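Local coordinates for protein esterase (Sinorhizobium meliloti 1021, PDB 4TX1) that probably hydrolyses acetyl and aryl esters as a carbohydrate acetylesterase of the SGNH hydrolase family, at residues 201-205 with 206-210; 194-197 with 198-201. All coordinates share one frame; numbering follows the deposited sequence.

Interaction 1 of 2, residues 201-205 with 206-210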
loop_
_atom_site.group_PDB
_atom_site.type_symbol
_atom_site.label_atom_id
_atom_site.label_comp_id
_atom_site.label_asym_id
_atom_site.label_seq_id
_atom_site.Cartn_x
_atom_site.Cartn_y
_atom_site.Cartn_z
ATOM N N VAL A 201 6.185 -12.585 -28.341
ATOM C CA VAL A 201 5.271 -12.818 -27.215
ATOM C C VAL A 201 3.791 -12.678 -27.538
ATOM O O VAL A 201 2.986 -13.369 -26.950
ATOM C CB VAL A 201 5.715 -11.890 -26.026
ATOM C CG1 VAL A 201 5.464 -10.430 -26.329
ATOM C CG2 VAL A 201 4.974 -12.277 -24.696
ATOM N N HIS A 202 3.429 -11.794 -28.475
ATOM C CA HIS A 202 2.057 -11.551 -28.808
ATOM C C HIS A 202 1.476 -12.551 -29.813
ATOM O O HIS A 202 2.231 -13.336 -30.412
ATOM C CB HIS A 202 1.930 -10.128 -29.303
ATOM C CG HIS A 202 2.101 -9.132 -28.172
ATOM N ND1 HIS A 202 3.127 -8.210 -28.125
ATOM C CD2 HIS A 202 1.422 -9.032 -27.008
ATOM C CE1 HIS A 202 3.027 -7.533 -26.968
ATOM N NE2 HIS A 202 1.991 -8.003 -26.279
ATOM N N LEU A 203 0.182 -12.492 -29.956
ATOM C CA LEU A 203 -0.569 -13.303 -30.980
ATOM C C LEU A 203 -1.135 -12.382 -32.042
ATOM O O LEU A 203 -1.806 -11.368 -31.771
ATOM C CB LEU A 203 -1.695 -14.068 -30.311
ATOM C CG LEU A 203 -1.369 -14.997 -29.128
ATOM C CD1 LEU A 203 -2.631 -15.598 -28.521
ATOM C CD2 LEU A 203 -0.338 -16.070 -29.509
ATOM N N ASP A 204 -1.002 -12.758 -33.324
ATOM C CA ASP A 204 -1.712 -12.019 -34.322
ATOM C C ASP A 204 -3.186 -12.350 -34.269
ATOM O O ASP A 204 -3.621 -13.100 -33.397
ATOM C CB ASP A 204 -1.012 -12.268 -35.703
ATOM C CG ASP A 204 -1.199 -13.666 -36.223
ATOM O OD1 ASP A 204 -2.083 -14.413 -35.773
ATOM O OD2 ASP A 204 -0.490 -13.927 -37.218
ATOM N N ALA A 205 -4.005 -11.758 -35.171
ATOM C CA ALA A 205 -5.475 -11.868 -35.074
ATOM C C ALA A 205 -5.967 -13.277 -35.226
ATOM O O ALA A 205 -6.850 -13.775 -34.496
ATOM C CB ALA A 205 -6.226 -10.901 -36.016
ATOM N N GLU A 206 -5.425 -13.961 -36.214
ATOM C CA GLU A 206 -5.879 -15.334 -36.411
ATOM C C GLU A 206 -5.478 -16.203 -35.253
ATOM O O GLU A 206 -6.261 -17.117 -34.906
ATOM C CB GLU A 206 -5.230 -15.875 -37.719
ATOM C CG GLU A 206 -5.560 -17.320 -38.012
ATOM C CD GLU A 206 -7.005 -17.763 -37.893
ATOM O OE1 GLU A 206 -7.996 -16.978 -38.084
ATOM O OE2 GLU A 206 -7.113 -19.029 -37.613
ATOM N N ASN A 207 -4.255 -16.031 -34.723
ATOM C CA ASN A 207 -3.797 -16.860 -33.624
ATOM C C ASN A 207 -4.572 -16.570 -32.337
ATOM O O ASN A 207 -4.863 -17.491 -31.544
ATOM C CB ASN A 207 -2.331 -16.830 -33.417
ATOM C CG ASN A 207 -1.582 -17.757 -34.388
ATOM O OD1 ASN A 207 -1.417 -18.921 -34.093
ATOM N ND2 ASN A 207 -1.098 -17.202 -35.490
ATOM N N THR A 208 -5.029 -15.350 -32.206
ATOM C CA THR A 208 -5.902 -14.998 -31.047
ATOM C C THR A 208 -7.286 -15.673 -31.214
ATOM O O THR A 208 -7.818 -16.313 -30.308
ATOM C CB THR A 208 -6.069 -13.512 -30.972
ATOM O OG1 THR A 208 -4.778 -12.883 -30.912
ATOM C CG2 THR A 208 -6.956 -13.104 -29.703
ATOM N N ARG A 209 -7.839 -15.641 -32.441
ATOM C CA ARG A 209 -9.098 -16.353 -32.696
ATOM C C ARG A 209 -9.013 -17.868 -32.435
ATOM O O ARG A 209 -9.967 -18.473 -31.842
ATOM C CB ARG A 209 -9.547 -16.114 -34.161
ATOM C CG ARG A 209 -9.996 -14.729 -34.475
ATOM C CD ARG A 209 -10.390 -14.654 -35.989
ATOM N NE ARG A 209 -11.631 -15.307 -35.993
ATOM C CZ ARG A 209 -12.823 -14.755 -35.743
ATOM N NH1 ARG A 209 -13.001 -13.441 -35.632
ATOM N NH2 ARG A 209 -13.895 -15.582 -35.648
ATOM N N ALA A 210 -7.870 -18.456 -32.716
ATOM C CA ALA A 210 -7.614 -19.901 -32.623
ATOM C C ALA A 210 -7.696 -20.321 -31.197
ATOM O O ALA A 210 -8.209 -21.402 -30.880
ATOM C CB ALA A 210 -6.279 -20.286 -33.212
#
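D204 and N207 hold the start of the helix through the aspartate's OD1, which takes two hydrogen bonds from the same residue. N207 N reaches D204 OD1 at 2.9 Å, nearly along the C-O axis, the N-cap bond of D204. The second comes from N207 ND2, 3.0 Å from D204 OD1; it descends on the oxygen from above the carboxylate plane, yet OD1 lies close to the plane of the amide, the two planes being 37° apart. A chi1 of 70° sets the D204 carboxylate between its own N and carbonyl carbon, which brings OD1 within reach of both N207 N and ND2. The amide's other end, N207 OD1, accepts from R194 N, so its rotation is fixed from both sides.

The backbone oxygen of D204 is gripped twice as well: T208 OG1 donates to D204 O at 2.7 Å from above the carbonyl plane, and T208 N donates to the same D204 O at 2.9 Å. A205 O continues the helical pattern by accepting from R209 N.

Nonpolar contact is thin, with L203 CB lying 4.2 Å from N207 CB. L203 also packs on L23 of helix 22-25, and R209 forms a salt bridge with D39. The cap thus joins the loop after strand 185-188, carrying the probable catalytic H202, to helix 205-223.

Interaction 2 of 2, residues 194-197 with 198-201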
loop_
_atom_site.group_PDB
_atom_site.type_symbol
_atom_site.label_atom_id
_atom_site.label_comp_id
_atom_site.label_asym_id
_atom_site.label_seq_id
_atom_site.Cartn_x
_atom_site.Cartn_y
_atom_site.Cartn_z
ATOM N N ARG A 194 0.168 -19.931 -31.986
ATOM C CA ARG A 194 1.509 -19.583 -31.780
ATOM C C ARG A 194 1.713 -18.062 -31.774
ATOM O O ARG A 194 0.933 -17.296 -32.346
ATOM C CB ARG A 194 2.461 -20.172 -32.836
ATOM C CG ARG A 194 2.121 -19.666 -34.192
ATOM C CD ARG A 194 2.824 -20.486 -35.271
ATOM N NE ARG A 194 4.284 -20.467 -35.233
ATOM C CZ ARG A 194 5.096 -21.208 -36.005
ATOM N NH1 ARG A 194 4.614 -21.982 -36.967
ATOM N NH2 ARG A 194 6.401 -21.098 -35.863
ATOM N N THR A 195 2.796 -17.694 -31.131
ATOM C CA THR A 195 3.240 -16.315 -30.974
ATOM C C THR A 195 3.885 -15.824 -32.286
ATOM O O THR A 195 4.348 -16.617 -33.131
ATOM C CB THR A 195 4.213 -16.122 -29.804
ATOM O OG1 THR A 195 5.348 -17.037 -29.890
ATOM C CG2 THR A 195 3.482 -16.316 -28.460
ATOM N N THR A 196 3.857 -14.509 -32.451
ATOM C CA THR A 196 4.447 -13.886 -33.604
ATOM C C THR A 196 5.908 -13.515 -33.405
ATOM O O THR A 196 6.311 -12.914 -32.416
ATOM C CB THR A 196 3.649 -12.690 -34.123
ATOM O OG1 THR A 196 4.453 -12.017 -35.126
ATOM C CG2 THR A 196 3.382 -11.694 -33.002
ATOM N N PRO A 197 6.789 -13.842 -34.359
ATOM C CA PRO A 197 8.154 -13.388 -34.246
ATOM C C PRO A 197 8.439 -11.880 -34.411
ATOM O O PRO A 197 9.557 -11.481 -34.200
ATOM C CB PRO A 197 8.936 -14.206 -35.337
ATOM C CG PRO A 197 7.869 -14.543 -36.251
ATOM C CD PRO A 197 6.548 -14.719 -35.542
ATOM N N ILE A 198 7.448 -11.102 -34.759
ATOM C CA ILE A 198 7.523 -9.616 -34.785
ATOM C C ILE A 198 8.048 -9.129 -33.388
ATOM O O ILE A 198 8.859 -8.221 -33.278
ATOM C CB ILE A 198 6.165 -9.023 -35.107
ATOM C CG1 ILE A 198 5.793 -9.350 -36.564
ATOM C CG2 ILE A 198 6.172 -7.521 -34.947
ATOM C CD1 ILE A 198 4.356 -8.990 -36.985
ATOM N N ASP A 199 7.604 -9.833 -32.336
ATOM C CA ASP A 199 8.071 -9.493 -30.975
ATOM C C ASP A 199 8.241 -10.633 -29.998
ATOM O O ASP A 199 8.681 -10.403 -28.853
ATOM C CB ASP A 199 7.207 -8.377 -30.354
ATOM C CG ASP A 199 5.788 -8.788 -30.011
ATOM O OD1 ASP A 199 5.481 -9.992 -29.810
ATOM O OD2 ASP A 199 4.906 -7.836 -29.913
ATOM N N GLY A 200 7.913 -11.840 -30.419
ATOM C CA GLY A 200 8.183 -13.049 -29.665
ATOM C C GLY A 200 7.124 -13.479 -28.660
ATOM O O GLY A 200 7.167 -14.615 -28.139
ATOM N N VAL A 201 6.185 -12.585 -28.341
ATOM C CA VAL A 201 5.271 -12.818 -27.215
ATOM C C VAL A 201 3.791 -12.678 -27.538
ATOM O O VAL A 201 2.986 -13.369 -26.950
ATOM C CB VAL A 201 5.715 -11.890 -26.026
ATOM C CG1 VAL A 201 5.464 -10.430 -26.329
ATOM C CG2 VAL A 201 4.974 -12.277 -24.696
#
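T196 meets I198 and D199 across a tight turn, and its side chain can be followed outward from CB, which lies 4.2 Å from I198 N. At OG1, placed opposite the backbone N by a chi1 of 170°, the hydroxyl accepts a fairly straight hydrogen bond from I198 N at 3.2 Å, an ST turn spanning P197. The same oxygen lies against the I198 side chain, 3.3 Å from CG1, with CD1 a little farther along. The other branch, CG2, comes only loosely toward D199, 4.2 Å from OD1.

The backbone of T196 closes the turn from within: its O accepts from G200 N at 2.8 Å, and weakly from D199 N. G200 has a positive phi of 88°, which carries the chain round toward V201. D199 OD1 then accepts from V201 N at 3.1 Å, on the anti side of the carboxylate, forming an Asx turn, while OD2 takes the hydrogen bond from H202 ND1, as in a catalytic triad. Beside the turn, T195 CG2 packs 3.3 Å from V201 O, and T195 OG1 bonds to P148 O.

All this lies in the loop between strand 185-188 and helix 205-223, where D199 and V201 both rest on F157 of helix 155-160.

Leaving strand 185-188, the chain first reaches interaction 2, which closes a small loop between 194-197 and 198-201. Interaction 1 follows directly, sharing V201 and ending in the first turns of helix 205-223, so the two follow in series and neither nests in the other. The bond between T196 N and H202 O closes round the turn of interaction 2, nested inside the wider closure from R194 to N207, which sets the helix start beside R194, midway along the loop. L203 CD2 packs on R194 O in the same seam. D199 and H202, three residues apart in the chain, fall one in each contact; S22 of helix 22-25 makes a weak hydrogen bond to H202, consistent with the Ser-His-Asp triad of SGNH hydrolases.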